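Local coordinates for protein disulfide oxidoreductase (Xylella fastidiosa, PDB 2REM) that probably catalyses thiol-disulfide exchange in the periplasm, as a DsbA-type oxidoreductase of the thioredoxin family, at residues A[158-161]-A[165-168]; A[27-32]-A[181-186]; A[109-114]-A[130-135]; A[82-87]-A[121-126]; A[18-23]-A[141-146]. One frame throughout, in Å; residues are numbered along the deposited sequence.

Interactions 1 and 2 lie in the thioredoxin part of the chain and touch, their centres about 8 Å apart: strand 27-33 is the sheet neighbour of strand 158-161, and the helix of interaction 2 follows the hairpin of interaction 1. Interactions 3 and 4 belong to the helical part, centres about 11 Å apart, and share helix 125-132; they sit about 30 and 29 Å from the centre of interaction 1, across the middle of the molecule. Interaction 5 sets the loop before strand 27-33, held by Glu28, against helix 135-151, which follows helix 125-132. The CxxC pair Cys37 and Cys40, the probable redox centre, is present as free thiols; the side chain of Thr158 lies near it without touching.

Interaction 1: residues A[158-161]-A[165-168]; sequences TIVV and YMVT
Thr158 and Met166 meet at an oblique angle, the methyl CG2 of the threonine pressing on the methionine CG at 3.4 Å, closer than usual for two carbons. SD lies beside the same methyl, and the chain then bends at chi3 (57°), turning the terminal methyl CE away from Thr158. Ile159 and Val167 instead lie side by side and point the same way, with Ile159 CB 3.9 Å from Val167 CG2; both also touch Thr179 of helix 172-190. The two strands form the antiparallel beta hairpin of the thioredoxin fold. Val161 and Tyr165 are its hydrogen-bonded pair: Val161 N donates to Tyr165 O at 2.7 Å and Tyr165 N returns a bond to Val161 O at 3.0 Å, each in the plane of the accepting carbonyl. Val160 and Met166 form the adjoining non-hydrogen-bonded pair, their side chains on the face covered by Val151 of helix 135-151. Further along, Val167 N reaches Ile159 O at 2.8 Å, and a water then takes over, accepting from Ile159 N and donating to Val167 O. On the side of Val161, the Tyr165 ring makes a cation-pi contact with Arg185.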
# COMPACT_ATOMS: atom_id res chain seq x y z
N THR A 158 -6.73 2.89 -0.23
CA THR A 158 -6.77 4.34 -0.16
C THR A 158 -5.54 4.89 -0.85
O THR A 158 -4.41 4.52 -0.53
CB THR A 158 -6.82 4.83 1.29
OG1 THR A 158 -8.09 4.49 1.84
CG2 THR A 158 -6.65 6.34 1.38
N ILE A 159 -5.79 5.75 -1.82
CA ILE A 159 -4.72 6.43 -2.54
C ILE A 159 -4.46 7.80 -1.91
O ILE A 159 -5.42 8.56 -1.62
CB ILE A 159 -5.07 6.60 -4.03
CG1 ILE A 159 -5.31 5.22 -4.69
CG2 ILE A 159 -3.96 7.42 -4.73
CD1 ILE A 159 -4.09 4.28 -4.66
N VAL A 160 -3.18 8.09 -1.68
CA VAL A 160 -2.74 9.35 -1.10
C VAL A 160 -1.67 9.96 -2.00
O VAL A 160 -0.64 9.32 -2.29
CB VAL A 160 -2.17 9.19 0.32
CG1 VAL A 160 -1.89 10.58 0.96
CG2 VAL A 160 -3.08 8.34 1.22
N VAL A 161 -1.91 11.19 -2.44
CA VAL A 161 -0.95 11.91 -3.28
C VAL A 161 -0.16 12.89 -2.45
O VAL A 161 -0.74 13.77 -1.79
CB VAL A 161 -1.63 12.63 -4.47
CG1 VAL A 161 -0.59 13.28 -5.37
CG2 VAL A 161 -2.47 11.61 -5.29
N TYR A 165 -3.23 14.66 -0.35
CA TYR A 165 -4.56 14.48 -0.89
C TYR A 165 -4.93 13.03 -0.85
O TYR A 165 -4.25 12.20 -1.45
CB TYR A 165 -4.66 15.02 -2.31
CG TYR A 165 -4.25 16.45 -2.38
CD1 TYR A 165 -3.03 16.81 -2.94
CD2 TYR A 165 -5.05 17.44 -1.84
CE1 TYR A 165 -2.63 18.14 -2.98
CE2 TYR A 165 -4.67 18.77 -1.88
CZ TYR A 165 -3.46 19.10 -2.46
OH TYR A 165 -3.07 20.40 -2.50
N MET A 166 -6.02 12.74 -0.16
CA MET A 166 -6.47 11.38 -0.03
C MET A 166 -7.70 11.22 -0.89
O MET A 166 -8.72 11.90 -0.69
CB MET A 166 -6.75 11.06 1.44
CG MET A 166 -7.34 9.67 1.66
SD MET A 166 -7.49 9.29 3.43
CE MET A 166 -8.51 10.59 4.10
N VAL A 167 -7.58 10.32 -1.85
CA VAL A 167 -8.66 10.08 -2.81
C VAL A 167 -9.83 9.42 -2.09
O VAL A 167 -9.64 8.56 -1.22
CB VAL A 167 -8.17 9.19 -3.98
CG1 VAL A 167 -9.30 8.91 -4.97
CG2 VAL A 167 -7.02 9.89 -4.72
N THR A 168 -11.04 9.84 -2.44
CA THR A 168 -12.25 9.24 -1.91
C THR A 168 -13.12 8.93 -3.12
O THR A 168 -14.12 9.60 -3.39
CB THR A 168 -12.94 10.18 -0.92
OG1 THR A 168 -13.31 11.38 -1.60
CG2 THR A 168 -12.01 10.54 0.24
O HOH W 1 -8.52 6.41 -2.00

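Interaction 2: residues A[27-32]-A[181-186]; sequences IEVVEI and YLVSRE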
# COMPACT_ATOMS: atom_id res chain seq x y z
N ILE A 27 6.38 13.04 -7.46
CA ILE A 27 5.01 13.04 -6.99
C ILE A 27 4.77 11.66 -6.40
O ILE A 27 4.81 10.64 -7.09
CB ILE A 27 3.99 13.31 -8.11
CG1 ILE A 27 4.31 14.65 -8.81
CG2 ILE A 27 2.57 13.27 -7.52
CD1 ILE A 27 3.67 14.82 -10.17
N GLU A 28 4.54 11.64 -5.09
CA GLU A 28 4.36 10.38 -4.41
C GLU A 28 2.90 10.00 -4.49
O GLU A 28 2.02 10.81 -4.21
CB GLU A 28 4.79 10.48 -2.96
CG GLU A 28 4.59 9.21 -2.19
CD GLU A 28 4.91 9.39 -0.75
OE1 GLU A 28 4.00 9.82 -0.00
OE2 GLU A 28 6.07 9.13 -0.36
N VAL A 29 2.66 8.78 -4.93
CA VAL A 29 1.34 8.20 -4.89
C VAL A 29 1.46 6.95 -4.05
O VAL A 29 2.10 5.99 -4.45
CB VAL A 29 0.83 7.85 -6.30
CG1 VAL A 29 -0.57 7.26 -6.21
CG2 VAL A 29 0.80 9.15 -7.16
N VAL A 30 0.83 7.00 -2.89
CA VAL A 30 0.77 5.85 -2.01
C VAL A 30 -0.58 5.18 -2.13
O VAL A 30 -1.63 5.84 -2.22
CB VAL A 30 1.06 6.26 -0.52
CG1 VAL A 30 0.61 5.13 0.47
CG2 VAL A 30 2.52 6.60 -0.35
N GLU A 31 -0.56 3.84 -2.19
CA GLU A 31 -1.75 3.04 -1.90
C GLU A 31 -1.59 2.40 -0.54
O GLU A 31 -0.67 1.59 -0.34
CB GLU A 31 -1.95 1.91 -2.90
CG GLU A 31 -3.31 1.20 -2.68
CD GLU A 31 -3.32 -0.28 -3.10
OE1 GLU A 31 -2.25 -0.90 -3.22
OE2 GLU A 31 -4.43 -0.82 -3.30
N ILE A 32 -2.47 2.77 0.38
CA ILE A 32 -2.62 2.08 1.65
C ILE A 32 -3.51 0.89 1.34
O ILE A 32 -4.63 1.05 0.82
CB ILE A 32 -3.22 2.97 2.75
CG1 ILE A 32 -2.39 4.25 2.92
CG2 ILE A 32 -3.41 2.17 4.08
CD1 ILE A 32 -2.95 5.24 3.95
N TYR A 181 -5.89 13.24 -11.88
CA TYR A 181 -6.13 14.68 -11.72
C TYR A 181 -5.18 15.30 -10.68
O TYR A 181 -4.58 16.35 -10.93
CB TYR A 181 -7.61 14.96 -11.35
CG TYR A 181 -7.81 16.33 -10.75
CD1 TYR A 181 -7.79 16.52 -9.38
CD2 TYR A 181 -7.98 17.45 -11.57
CE1 TYR A 181 -7.96 17.78 -8.82
CE2 TYR A 181 -8.14 18.71 -11.03
CZ TYR A 181 -8.13 18.87 -9.65
OH TYR A 181 -8.29 20.11 -9.09
N LEU A 182 -5.08 14.66 -9.52
CA LEU A 182 -4.25 15.17 -8.41
C LEU A 182 -2.77 15.11 -8.77
O LEU A 182 -2.02 16.03 -8.42
CB LEU A 182 -4.46 14.37 -7.12
CG LEU A 182 -5.85 14.45 -6.47
CD1 LEU A 182 -5.92 13.39 -5.37
CD2 LEU A 182 -6.08 15.86 -5.92
N VAL A 183 -2.36 14.02 -9.43
CA VAL A 183 -0.96 13.91 -9.88
C VAL A 183 -0.64 14.99 -10.91
O VAL A 183 0.38 15.66 -10.82
CB VAL A 183 -0.64 12.52 -10.45
CG1 VAL A 183 0.68 12.59 -11.25
CG2 VAL A 183 -0.56 11.45 -9.33
N SER A 184 -1.53 15.20 -11.88
CA SER A 184 -1.30 16.26 -12.87
C SER A 184 -1.28 17.63 -12.24
O SER A 184 -0.51 18.52 -12.67
CB SER A 184 -2.38 16.20 -13.94
OG SER A 184 -2.19 15.02 -14.69
N ARG A 185 -2.13 17.82 -11.24
CA ARG A 185 -2.21 19.10 -10.56
C ARG A 185 -0.93 19.39 -9.77
O ARG A 185 -0.44 20.50 -9.79
CB ARG A 185 -3.45 19.17 -9.67
CG ARG A 185 -3.73 20.58 -9.18
CD ARG A 185 -4.93 20.65 -8.32
NE ARG A 185 -4.82 19.82 -7.13
CZ ARG A 185 -5.70 19.88 -6.13
NH1 ARG A 185 -6.71 20.75 -6.20
NH2 ARG A 185 -5.57 19.10 -5.07
N GLU A 186 -0.40 18.38 -9.09
CA GLU A 186 0.91 18.47 -8.43
C GLU A 186 2.01 18.78 -9.44
O GLU A 186 2.89 19.63 -9.18
CB GLU A 186 1.26 17.18 -7.70
CG GLU A 186 0.35 16.92 -6.51
CD GLU A 186 0.29 18.13 -5.56
OE1 GLU A 186 -0.71 18.88 -5.58
OE2 GLU A 186 1.26 18.32 -4.80
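Ile27 lays its side chain over the turn of helix 172-190 that carries Val183 and Glu186. Its terminal CD1 touches the backbone at Val183 O, 3.5 Å away, and the methyl Val183 CG1 at 3.9 Å. With CG1 anti to the carbonyl carbon (chi1 -56°) and CD1 extended beyond it, the longer branch of Ile27 runs out to the helix, while CG2 turns to Val183 CG2 at 4.0 Å. Glu186 meets Ile27 chiefly through CB, 4.1 Å from Ile27 CG1; the carboxylate leads away and accepts a hydrogen bond from Asn162 ND2 through OE2. Val29 approaches Val183 at about a right angle, and Val29 CG2 and Val183 CG2 are pressed to 3.4 Å, tighter than ordinary van der Waals contact. The strand and helix segments run nearly antiparallel, at 161°, with their axes 9.2 Å apart. This is the packing of the C-terminal helix against the central sheet of the thioredoxin fold, and Val58 of the adjacent strand 58-64 touches both Val29 and Val183. Trp50 of helix 38-52 also lies against Val29. Across the two segments the contact consists of aliphatic carbon and one backbone carbonyl oxygen, Val183 O, so it probably rests on close packing and the exclusion of water, with the charged group of Glu186 kept at the margin.

Interaction 3: residues A[109-114]-A[130-135]; sequences VGPDEL and ATFNGP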
# COMPACT_ATOMS: atom_id res chain seq x y z
N VAL A 109 -3.24 -15.93 11.61
CA VAL A 109 -2.08 -16.20 10.80
C VAL A 109 -0.83 -15.85 11.60
O VAL A 109 -0.81 -14.88 12.37
CB VAL A 109 -2.08 -15.41 9.47
CG1 VAL A 109 -1.64 -13.98 9.72
CG2 VAL A 109 -1.19 -16.09 8.45
N GLY A 110 0.20 -16.65 11.43
CA GLY A 110 1.45 -16.40 12.11
C GLY A 110 2.65 -16.56 11.20
O GLY A 110 2.52 -16.95 10.03
N PRO A 111 3.84 -16.29 11.75
CA PRO A 111 5.07 -16.35 11.02
C PRO A 111 5.28 -17.74 10.43
O PRO A 111 5.95 -17.84 9.43
CB PRO A 111 6.15 -16.05 12.09
CG PRO A 111 5.47 -16.30 13.40
CD PRO A 111 4.05 -15.92 13.17
N ASP A 112 4.71 -18.80 11.00
CA ASP A 112 4.95 -20.08 10.32
C ASP A 112 4.12 -20.37 9.07
O ASP A 112 4.65 -20.94 8.13
CB ASP A 112 5.20 -21.28 11.25
CG ASP A 112 4.05 -21.59 12.16
OD1 ASP A 112 4.28 -21.60 13.40
OD2 ASP A 112 2.94 -21.84 11.63
N GLU A 113 2.86 -19.95 9.04
CA GLU A 113 2.10 -19.99 7.79
C GLU A 113 2.80 -19.05 6.81
O GLU A 113 2.88 -19.33 5.64
CB GLU A 113 0.67 -19.49 7.97
CG GLU A 113 -0.32 -20.47 8.59
CD GLU A 113 -0.50 -20.25 10.08
OE1 GLU A 113 0.10 -19.31 10.64
OE2 GLU A 113 -1.25 -21.04 10.68
N LEU A 114 3.27 -17.91 7.31
CA LEU A 114 3.82 -16.91 6.41
C LEU A 114 5.15 -17.39 5.88
O LEU A 114 5.45 -17.23 4.70
CB LEU A 114 3.94 -15.55 7.08
CG LEU A 114 2.58 -14.86 7.39
CD1 LEU A 114 2.83 -13.61 8.22
CD2 LEU A 114 1.83 -14.53 6.08
N ALA A 130 13.14 -14.20 11.21
CA ALA A 130 14.03 -13.16 11.70
C ALA A 130 13.64 -11.81 11.14
O ALA A 130 13.77 -10.81 11.81
CB ALA A 130 15.48 -13.47 11.37
N THR A 131 13.17 -11.78 9.90
CA THR A 131 12.88 -10.52 9.27
C THR A 131 11.56 -10.00 9.82
O THR A 131 11.45 -8.84 10.20
CB THR A 131 12.83 -10.65 7.73
OG1 THR A 131 14.09 -11.15 7.27
CG2 THR A 131 12.61 -9.26 7.10
N PHE A 132 10.56 -10.89 9.84
CA PHE A 132 9.24 -10.60 10.34
C PHE A 132 9.31 -10.07 11.78
O PHE A 132 8.60 -9.15 12.11
CB PHE A 132 8.43 -11.90 10.33
CG PHE A 132 6.97 -11.73 10.60
CD1 PHE A 132 6.11 -11.36 9.58
CD2 PHE A 132 6.46 -12.01 11.87
CE1 PHE A 132 4.75 -11.23 9.81
CE2 PHE A 132 5.09 -11.88 12.13
CZ PHE A 132 4.23 -11.47 11.08
N ASN A 133 10.16 -10.67 12.60
CA ASN A 133 10.32 -10.25 13.99
C ASN A 133 11.38 -9.20 14.17
O ASN A 133 11.69 -8.86 15.30
CB ASN A 133 10.64 -11.44 14.91
CG ASN A 133 9.53 -12.44 14.94
OD1 ASN A 133 8.42 -12.13 14.50
ND2 ASN A 133 9.82 -13.65 15.37
N GLY A 134 11.94 -8.70 13.08
CA GLY A 134 13.17 -7.91 13.23
C GLY A 134 12.98 -6.41 13.25
O GLY A 134 11.89 -5.91 12.99
N PRO A 135 14.06 -5.68 13.59
CA PRO A 135 14.03 -4.23 13.72
C PRO A 135 13.71 -3.45 12.45
O PRO A 135 13.04 -2.41 12.54
CB PRO A 135 15.43 -3.90 14.26
CG PRO A 135 16.26 -5.01 13.88
CD PRO A 135 15.38 -6.23 13.92
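The helical region of this DsbA-type protein brings the start of helix 111-119 against the end of helix 125-132, and the ring of Phe132 bridges the two. Leu114 CD1 makes the nearer touch, 3.4 Å from Phe132 CE1 and 3.8 Å from Phe132 CZ; the methyl comes at the ring obliquely, and the two side chains cross at about a right angle. On the same side of the ring plane, but over its opposite end, Pro111 CB stands 4.1 Å from Phe132 CD2, again at a slant. Phe132 reaches this position with CG anti to the backbone N (chi1 -170°), which carries the ring off its helix to lie across Pro111 and Leu114, residues one helical turn apart. Helices inserted into a thioredoxin fold are the hallmark of the DsbA family, and the present pair is followed directly by helix 135-151. The first turn of helix 111-119 is fixed from within: Gly110 occupies the N-cap position, and Gly110 N donates to Glu113 OE1 at 2.8 Å, meeting that oxygen nearly along its C-O axis. The backbone bond from Leu114 N to Gly110 O, 3.0 Å long, closes this first turn. Beyond the two segments, Arg76 of helix 71-83 lies against the Phe132 side chain, while Val109 packs on Pro73 and Phe74 of that helix.

Interaction 4: residues A[82-87]-A[121-126]; sequences DVLGVA and YGVQPD
Two interhelical turns of the helical region face each other here, one joining helix 71-83 to helix 87-101 and the other leading from helix 111-119 into helix 125-132. Each contains a glycine with positive phi, Gly85 and Gly122, and each closes its preceding helix with a Schellman motif. Leucine and valine side chains beside these glycines meet between the turns. Val123 is the shared centre, with one methyl for each partner. Its CG1, anti to the backbone N (chi1 -176°), meets Leu84 CD1 at 3.6 Å, the two side chains crossing at about a right angle. Its CG2 turns the other way, to the fork of Val86, where Val123 CG2 is 3.9 Å from Val86 CG2 and equally close to CG1. In Val86, the placement of CG1 anti to the carbonyl carbon (chi1 -60°) brings it to the facing turn, 3.8 Å from Tyr121 O. Tyr121 joins in with CB, 4.1 Å from Val86 CB, before its ring leads away to pack on Arg89, Ser90 and Ala93 of helix 87-101 and to meet the ring of Phe117. Leu84 also rests on Arg127 and Thr131, and Val123 on Phe128, all of helix 125-132. Between the two turns the contact is made by aliphatic carbons with one carbonyl oxygen, Tyr121 O, beside them; the backbone bonds of each Schellman motif stay within their own helix end. What joins the turns is apolar packing, which probably gains mainly from burying these side chains.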
# COMPACT_ATOMS: atom_id res chain seq x y z
N ASP A 82 9.04 -7.24 1.53
CA ASP A 82 9.69 -6.12 0.85
C ASP A 82 11.15 -6.00 1.24
O ASP A 82 12.00 -5.84 0.37
CB ASP A 82 8.96 -4.80 1.09
CG ASP A 82 9.37 -3.74 0.08
OD1 ASP A 82 9.66 -4.09 -1.08
OD2 ASP A 82 9.39 -2.56 0.43
N VAL A 83 11.43 -6.07 2.53
CA VAL A 83 12.80 -6.11 3.02
C VAL A 83 13.58 -7.23 2.35
O VAL A 83 14.73 -7.06 2.00
CB VAL A 83 12.86 -6.29 4.57
CG1 VAL A 83 14.26 -6.75 5.04
CG2 VAL A 83 12.43 -4.99 5.29
N LEU A 84 12.91 -8.35 2.14
CA LEU A 84 13.55 -9.54 1.57
C LEU A 84 13.58 -9.53 0.03
O LEU A 84 14.16 -10.39 -0.58
CB LEU A 84 12.87 -10.81 2.12
CG LEU A 84 13.05 -11.04 3.63
CD1 LEU A 84 12.14 -12.09 4.22
CD2 LEU A 84 14.52 -11.29 3.98
N GLY A 85 12.96 -8.52 -0.57
CA GLY A 85 12.97 -8.34 -2.02
C GLY A 85 12.04 -9.29 -2.76
O GLY A 85 12.25 -9.58 -3.93
N VAL A 86 11.02 -9.79 -2.07
CA VAL A 86 10.09 -10.72 -2.69
C VAL A 86 8.64 -10.22 -2.64
O VAL A 86 7.72 -10.96 -2.98
CB VAL A 86 10.18 -12.16 -2.08
CG1 VAL A 86 11.60 -12.75 -2.26
CG2 VAL A 86 9.73 -12.18 -0.62
N ALA A 87 8.43 -8.98 -2.21
CA ALA A 87 7.09 -8.43 -2.11
C ALA A 87 6.45 -8.33 -3.50
O ALA A 87 5.34 -8.83 -3.72
CB ALA A 87 7.10 -7.06 -1.42
N TYR A 121 9.01 -18.46 -2.47
CA TYR A 121 9.76 -17.41 -3.18
C TYR A 121 11.26 -17.41 -2.84
O TYR A 121 11.96 -16.41 -3.05
CB TYR A 121 9.11 -16.03 -2.95
CG TYR A 121 7.73 -16.06 -3.51
CD1 TYR A 121 7.51 -15.82 -4.88
CD2 TYR A 121 6.64 -16.45 -2.72
CE1 TYR A 121 6.23 -15.90 -5.42
CE2 TYR A 121 5.37 -16.53 -3.25
CZ TYR A 121 5.17 -16.26 -4.59
OH TYR A 121 3.93 -16.38 -5.12
N GLY A 122 11.75 -18.54 -2.35
CA GLY A 122 13.18 -18.71 -2.09
C GLY A 122 13.66 -18.08 -0.79
O GLY A 122 14.86 -17.97 -0.56
N VAL A 123 12.73 -17.70 0.07
CA VAL A 123 13.09 -17.17 1.39
C VAL A 123 13.23 -18.29 2.40
O VAL A 123 12.27 -19.04 2.66
CB VAL A 123 12.08 -16.14 1.93
CG1 VAL A 123 12.58 -15.54 3.26
CG2 VAL A 123 11.85 -15.04 0.89
N GLN A 124 14.42 -18.38 2.98
CA GLN A 124 14.66 -19.31 4.05
C GLN A 124 13.73 -18.97 5.19
O GLN A 124 13.66 -17.82 5.59
CB GLN A 124 16.12 -19.19 4.52
CG GLN A 124 17.11 -19.78 3.53
CD GLN A 124 17.08 -21.30 3.51
OE1 GLN A 124 16.44 -21.95 4.34
NE2 GLN A 124 17.83 -21.87 2.59
N PRO A 125 12.99 -19.95 5.71
CA PRO A 125 12.01 -19.72 6.77
C PRO A 125 12.60 -19.06 8.01
O PRO A 125 11.93 -18.23 8.61
CB PRO A 125 11.53 -21.13 7.14
CG PRO A 125 11.92 -21.99 6.06
CD PRO A 125 13.04 -21.36 5.29
N ASP A 126 13.84 -19.42 8.38
CA ASP A 126 14.47 -18.77 9.54
C ASP A 126 14.75 -17.30 9.24
O ASP A 126 14.65 -16.44 10.12
CB ASP A 126 15.79 -19.46 9.91
CG ASP A 126 15.57 -20.79 10.64
OD1 ASP A 126 14.41 -21.25 10.78
OD2 ASP A 126 16.60 -21.36 11.09

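Interaction 5: residues A[18-23]-A[141-146]; sequences RPFAPL and FQAARA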
# COMPACT_ATOMS: atom_id res chain seq x y z
N ARG A 18 2.26 15.07 5.15
CA ARG A 18 3.64 14.88 4.76
C ARG A 18 3.69 13.60 3.98
O ARG A 18 3.01 12.62 4.35
CB ARG A 18 4.56 14.80 5.98
CG ARG A 18 4.78 16.15 6.66
CD ARG A 18 5.48 16.02 8.01
NE ARG A 18 6.94 16.08 7.94
CZ ARG A 18 7.75 15.03 7.76
NH1 ARG A 18 7.25 13.80 7.63
NH2 ARG A 18 9.07 15.21 7.73
N PRO A 19 4.48 13.59 2.89
CA PRO A 19 4.54 12.37 2.10
C PRO A 19 5.15 11.27 2.93
O PRO A 19 5.84 11.55 3.94
CB PRO A 19 5.49 12.74 0.95
CG PRO A 19 6.31 13.89 1.50
CD PRO A 19 5.34 14.65 2.34
N PHE A 20 4.88 10.04 2.52
CA PHE A 20 5.46 8.89 3.19
C PHE A 20 7.00 8.91 3.24
O PHE A 20 7.62 8.52 4.24
CB PHE A 20 4.99 7.63 2.49
CG PHE A 20 5.39 6.39 3.21
CD1 PHE A 20 6.28 5.50 2.63
CD2 PHE A 20 4.88 6.12 4.49
CE1 PHE A 20 6.65 4.36 3.29
CE2 PHE A 20 5.25 4.97 5.15
CZ PHE A 20 6.14 4.09 4.55
N ALA A 21 7.60 9.36 2.15
CA ALA A 21 9.04 9.62 2.08
C ALA A 21 9.26 10.99 1.43
O ALA A 21 8.39 11.44 0.68
CB ALA A 21 9.69 8.54 1.27
N PRO A 22 10.41 11.66 1.70
CA PRO A 22 10.64 12.95 1.03
C PRO A 22 10.43 12.86 -0.49
O PRO A 22 10.77 11.84 -1.10
CB PRO A 22 12.09 13.28 1.37
CG PRO A 22 12.32 12.61 2.70
CD PRO A 22 11.53 11.31 2.61
N LEU A 23 9.83 13.89 -1.07
CA LEU A 23 9.46 13.85 -2.48
C LEU A 23 10.68 13.84 -3.41
O LEU A 23 10.73 13.05 -4.34
CB LEU A 23 8.51 14.99 -2.83
CG LEU A 23 7.17 14.87 -2.12
CD1 LEU A 23 6.25 16.01 -2.48
CD2 LEU A 23 6.53 13.53 -2.42
N PHE A 141 7.02 -0.93 9.93
CA PHE A 141 5.68 -1.13 10.47
C PHE A 141 5.22 0.11 11.26
O PHE A 141 4.10 0.61 11.07
CB PHE A 141 5.68 -2.38 11.36
CG PHE A 141 4.36 -2.69 12.01
CD1 PHE A 141 3.50 -3.62 11.44
CD2 PHE A 141 4.00 -2.06 13.21
CE1 PHE A 141 2.27 -3.91 12.07
CE2 PHE A 141 2.80 -2.37 13.86
CZ PHE A 141 1.94 -3.29 13.28
N GLN A 142 6.09 0.64 12.10
CA GLN A 142 5.78 1.88 12.79
C GLN A 142 5.62 3.06 11.83
O GLN A 142 4.74 3.90 12.02
CB GLN A 142 6.81 2.18 13.87
CG GLN A 142 6.77 1.19 15.03
CD GLN A 142 5.39 1.06 15.64
OE1 GLN A 142 4.59 2.01 15.62
NE2 GLN A 142 5.09 -0.12 16.18
N ALA A 143 6.44 3.11 10.78
CA ALA A 143 6.33 4.21 9.82
C ALA A 143 4.98 4.10 9.10
O ALA A 143 4.31 5.11 8.89
CB ALA A 143 7.47 4.14 8.82
N ALA A 144 4.59 2.88 8.72
CA ALA A 144 3.30 2.64 8.07
C ALA A 144 2.14 3.01 8.99
O ALA A 144 1.16 3.63 8.55
CB ALA A 144 3.18 1.19 7.62
N ARG A 145 2.26 2.63 10.25
CA ARG A 145 1.23 2.93 11.24
C ARG A 145 1.10 4.45 11.43
O ARG A 145 -0.00 4.99 11.39
CB ARG A 145 1.55 2.26 12.58
CG ARG A 145 0.47 2.48 13.64
CD ARG A 145 0.66 1.50 14.78
NE ARG A 145 1.61 2.03 15.75
CZ ARG A 145 1.29 2.85 16.74
NH1 ARG A 145 0.03 3.26 16.91
NH2 ARG A 145 2.23 3.27 17.57
N ALA A 146 2.24 5.12 11.62
CA ALA A 146 2.26 6.57 11.75
C ALA A 146 1.64 7.26 10.54
O ALA A 146 0.88 8.23 10.70
CB ALA A 146 3.70 7.08 12.00
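Phe20 puts the edge of its ring against one turn of helix 135-151. Its CE2 carries the contact, 3.9 Å from Ala143 O and 4.2 Å from Ala144 N, both lying near the ring plane, so the peptide link between the two alanines faces the rim of the ring. The methyl Ala143 CB comes up beside the same carbon at 4.4 Å from Phe20 CE2. With CG anti to the backbone N (chi1 -173°), the ring extends out of the loop to the helix. Phe20 also packs on Val30 of strand 27-33 and on Thr61 and Val63 of strand 58-64, and makes an edge-to-face stack with Tyr147 one turn further along the helix. The contact ties the loop between strands 11-13 and 27-33 to the helix that leads from the helical region back into the thioredoxin fold. The second shell comes from strand 27-33: Glu28 accepts from Phe20 N through OE1 and from Ala21 N through OE2, so its carboxylate bridges two successive amides at the base of the ring. Arg59 forms a salt bridge with Glu28 OE2 and donates to Pro22 O. A separate link lies within the helix, away from the contact: Arg145 NE donates to Gln142 OE1 at 3.0 Å, the oxygen lying close to the guanidinium plane.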